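Local coordinates for protein putative methylthioribose-1-phosphate isomerase (PDB 6A34) that probably interconverts 5-methylthioribose 1-phosphate and 5-methylthioribulose 1-phosphate, an isomerisation of the methionine salvage pathway, at residues Asp143-Ala155 and Thr174-Val186. Sequence-based numbering, arbitrary orientation.
Sequences DVEANLRMGHYGA and TVHLGTVGSVVRV
N147 reaches from helix 125-157 into the loop before helix 180-189, and its ND2 gives a hydrogen bond of 2.9 Å to H176 O, the donor tilted 24° from that carbonyl plane. One turn earlier, D143 OD2 accepts V175 N at 3.0 Å, on the anti side and somewhat out of the carboxylate plane; with CG anti to the backbone N (chi1 -173°), the acid is carried down to the loop. OD2 also takes a weak bond from N147 ND2, which ties the two polar side chains together. In a third link S182 OG donates to N147 O at 2.7 Å from above the carbonyl plane, while G151 N comes to the same oxygen from the opposite face. An alanine in place of N147 would probably leave H176 O without this donor and take a partner from D143, letting the loop shift against the helix.

The axes of 143-155 and 180-186 cross at -54° and approach to 7.2 Å. Such proximity illustrates how glycine permits close helix packing: G151 CA lies 3.6 Å from V183 N, and a side chain at G151 would collide with S182 OG, as one at G154 would with V183 CG2. Alongside, V186 sends CG2 over the face of the H152 ring in a CH-pi contact and CG1 to A155 CB. A nearly straight bond from ND1 to L148 O holds that ring.

Further out, L148 CD2 meets L177 CD1, and L148 also packs on P7 and L10 of helix 7-10; H176 NE2 is bonded to L13 O. The contact joins the helices flanking strand 161-165 of the mixed sheet. Polar bonds and glycine packing probably steady a loop whose T174 and T179 side chains lie about 7 and 8 Å from those of predicted substrate-binding G58 and N257, respectively.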
# COMPACT_ATOMS: atom_id res chain seq x y z
N ASP A 143 20.85 24.44 1.21
CA ASP A 143 20.12 23.20 1.20
C ASP A 143 21.06 22.10 0.71
O ASP A 143 21.20 21.05 1.35
CB ASP A 143 18.87 23.23 0.34
CG ASP A 143 18.07 21.96 0.53
OD1 ASP A 143 17.59 21.74 1.66
OD2 ASP A 143 18.00 21.17 -0.43
N VAL A 144 21.79 22.41 -0.35
CA VAL A 144 22.65 21.43 -0.97
C VAL A 144 23.76 21.06 -0.00
O VAL A 144 24.12 19.87 0.07
CB VAL A 144 23.18 21.86 -2.35
CG1 VAL A 144 24.12 20.82 -2.95
CG2 VAL A 144 22.05 22.12 -3.33
N GLU A 145 24.26 22.02 0.78
CA GLU A 145 25.40 21.67 1.63
C GLU A 145 24.92 20.97 2.91
O GLU A 145 25.61 20.13 3.44
CB GLU A 145 26.40 22.82 1.79
CG GLU A 145 25.87 24.14 2.27
CD GLU A 145 26.76 25.33 1.91
OE1 GLU A 145 26.60 26.39 2.53
OE2 GLU A 145 27.59 25.21 0.98
N ALA A 146 23.69 21.25 3.34
CA ALA A 146 23.08 20.51 4.44
C ALA A 146 22.95 19.04 4.02
O ALA A 146 23.26 18.15 4.78
CB ALA A 146 21.75 21.11 4.81
N ASN A 147 22.55 18.82 2.78
CA ASN A 147 22.31 17.49 2.26
C ASN A 147 23.63 16.73 2.14
O ASN A 147 23.70 15.54 2.46
CB ASN A 147 21.53 17.52 0.94
CG ASN A 147 20.14 18.06 1.15
OD1 ASN A 147 19.63 18.04 2.27
ND2 ASN A 147 19.53 18.52 0.07
N LEU A 148 24.69 17.44 1.74
CA LEU A 148 25.98 16.81 1.62
C LEU A 148 26.44 16.26 2.98
O LEU A 148 26.91 15.13 3.08
CB LEU A 148 26.98 17.82 1.08
CG LEU A 148 27.14 17.85 -0.43
CD1 LEU A 148 28.04 19.02 -0.83
CD2 LEU A 148 27.71 16.54 -0.93
N ARG A 149 26.30 17.07 4.02
CA ARG A 149 26.69 16.69 5.37
C ARG A 149 25.84 15.51 5.85
O ARG A 149 26.39 14.51 6.34
CB ARG A 149 26.56 17.89 6.31
CG ARG A 149 27.61 18.98 6.09
CD ARG A 149 27.56 20.10 7.12
NE ARG A 149 26.25 20.71 7.31
CZ ARG A 149 25.84 21.84 6.72
NH1 ARG A 149 26.56 22.36 5.74
NH2 ARG A 149 24.74 22.45 7.14
N MET A 150 24.51 15.61 5.72
CA MET A 150 23.60 14.53 6.14
C MET A 150 24.04 13.20 5.51
O MET A 150 24.05 12.20 6.16
CB MET A 150 22.17 14.79 5.68
CG MET A 150 21.29 15.44 6.70
SD MET A 150 19.71 15.87 5.88
CE MET A 150 19.97 17.59 5.47
N GLY A 151 24.36 13.21 4.21
CA GLY A 151 24.68 12.01 3.47
C GLY A 151 25.87 11.29 4.07
O GLY A 151 25.86 10.06 4.22
N HIS A 152 26.92 12.08 4.37
CA HIS A 152 28.19 11.54 4.88
C HIS A 152 28.00 11.08 6.33
O HIS A 152 28.51 10.01 6.70
CB HIS A 152 29.36 12.53 4.73
CG HIS A 152 29.75 12.77 3.31
ND1 HIS A 152 29.07 13.65 2.50
CD2 HIS A 152 30.68 12.19 2.53
CE1 HIS A 152 29.59 13.63 1.28
NE2 HIS A 152 30.58 12.73 1.27
N TYR A 153 27.26 11.86 7.15
CA TYR A 153 26.96 11.44 8.54
C TYR A 153 26.14 10.14 8.56
O TYR A 153 26.48 9.23 9.28
CB TYR A 153 26.16 12.48 9.30
CG TYR A 153 26.98 13.63 9.83
CD1 TYR A 153 28.03 13.40 10.70
CD2 TYR A 153 26.66 14.94 9.51
CE1 TYR A 153 28.77 14.45 11.22
CE2 TYR A 153 27.40 16.00 10.00
CZ TYR A 153 28.46 15.74 10.86
OH TYR A 153 29.18 16.76 11.38
N GLY A 154 25.13 10.06 7.69
CA GLY A 154 24.27 8.88 7.60
C GLY A 154 25.02 7.67 7.09
O GLY A 154 24.81 6.57 7.56
N ALA A 155 25.90 7.88 6.11
CA ALA A 155 26.66 6.79 5.51
C ALA A 155 27.63 6.15 6.53
O ALA A 155 27.93 4.97 6.38
CB ALA A 155 27.39 7.27 4.28
N THR A 174 14.44 18.04 -2.71
CA THR A 174 15.35 19.06 -2.26
C THR A 174 15.89 19.82 -3.47
O THR A 174 15.51 19.56 -4.62
CB THR A 174 16.48 18.40 -1.47
OG1 THR A 174 17.26 17.60 -2.37
CG2 THR A 174 15.96 17.52 -0.35
N VAL A 175 16.83 20.73 -3.20
CA VAL A 175 17.52 21.46 -4.23
C VAL A 175 18.45 20.49 -4.93
O VAL A 175 18.50 20.49 -6.16
CB VAL A 175 18.26 22.68 -3.67
CG1 VAL A 175 19.05 23.40 -4.75
CG2 VAL A 175 17.30 23.61 -2.98
N HIS A 176 19.14 19.64 -4.17
CA HIS A 176 20.01 18.61 -4.78
C HIS A 176 20.31 17.49 -3.76
O HIS A 176 20.45 17.76 -2.59
CB HIS A 176 21.28 19.28 -5.38
CG HIS A 176 21.78 18.67 -6.65
ND1 HIS A 176 23.12 18.75 -7.02
CD2 HIS A 176 21.14 17.94 -7.62
CE1 HIS A 176 23.28 18.09 -8.17
NE2 HIS A 176 22.07 17.59 -8.56
N LEU A 177 20.36 16.24 -4.24
CA LEU A 177 20.93 15.06 -3.57
C LEU A 177 19.90 14.32 -2.69
O LEU A 177 19.86 13.06 -2.68
CB LEU A 177 22.15 15.46 -2.72
CG LEU A 177 23.28 16.16 -3.47
CD1 LEU A 177 24.42 16.47 -2.52
CD2 LEU A 177 23.77 15.31 -4.63
N GLY A 178 19.12 15.09 -1.92
CA GLY A 178 18.12 14.51 -1.03
C GLY A 178 18.61 14.46 0.40
O GLY A 178 19.74 14.80 0.66
N THR A 179 17.71 14.06 1.31
CA THR A 179 18.07 13.76 2.68
C THR A 179 18.45 12.29 2.71
O THR A 179 19.65 11.91 2.79
CB THR A 179 16.99 14.25 3.65
OG1 THR A 179 15.70 13.68 3.40
CG2 THR A 179 16.84 15.76 3.57
N VAL A 180 17.42 11.44 2.63
CA VAL A 180 17.65 10.03 2.42
C VAL A 180 18.55 9.90 1.18
O VAL A 180 19.54 9.16 1.16
CB VAL A 180 16.32 9.25 2.24
CG1 VAL A 180 16.57 7.83 1.75
CG2 VAL A 180 15.48 9.21 3.51
N GLY A 181 18.20 10.63 0.13
CA GLY A 181 18.89 10.48 -1.17
C GLY A 181 20.39 10.69 -1.07
O GLY A 181 21.16 10.01 -1.71
N SER A 182 20.82 11.64 -0.23
CA SER A 182 22.23 11.91 -0.05
C SER A 182 22.92 10.72 0.61
O SER A 182 24.00 10.33 0.22
CB SER A 182 22.47 13.15 0.74
OG SER A 182 23.82 13.54 0.59
N VAL A 183 22.24 10.13 1.59
CA VAL A 183 22.85 9.05 2.37
C VAL A 183 23.07 7.86 1.45
O VAL A 183 24.15 7.30 1.44
CB VAL A 183 21.99 8.67 3.59
CG1 VAL A 183 22.47 7.40 4.24
CG2 VAL A 183 21.99 9.80 4.60
N VAL A 184 22.03 7.47 0.70
CA VAL A 184 22.11 6.33 -0.18
C VAL A 184 23.04 6.63 -1.37
O VAL A 184 23.70 5.70 -1.88
CB VAL A 184 20.72 5.84 -0.63
CG1 VAL A 184 19.91 5.37 0.56
CG2 VAL A 184 19.96 6.89 -1.41
N ARG A 185 23.14 7.89 -1.80
CA ARG A 185 24.11 8.22 -2.90
C ARG A 185 25.56 8.05 -2.40
O ARG A 185 26.37 7.42 -3.03
CB ARG A 185 23.80 9.60 -3.49
CG ARG A 185 22.62 9.56 -4.44
CD ARG A 185 22.17 10.96 -4.84
NE ARG A 185 21.28 10.89 -6.00
CZ ARG A 185 19.96 10.87 -5.93
NH1 ARG A 185 19.35 11.15 -4.79
NH2 ARG A 185 19.25 10.56 -7.01
N VAL A 186 25.85 8.52 -1.18
CA VAL A 186 27.18 8.35 -0.64
C VAL A 186 27.48 6.85 -0.47
O VAL A 186 28.56 6.38 -0.83
CB VAL A 186 27.35 9.12 0.67
CG1 VAL A 186 28.65 8.75 1.34
CG2 VAL A 186 27.27 10.61 0.45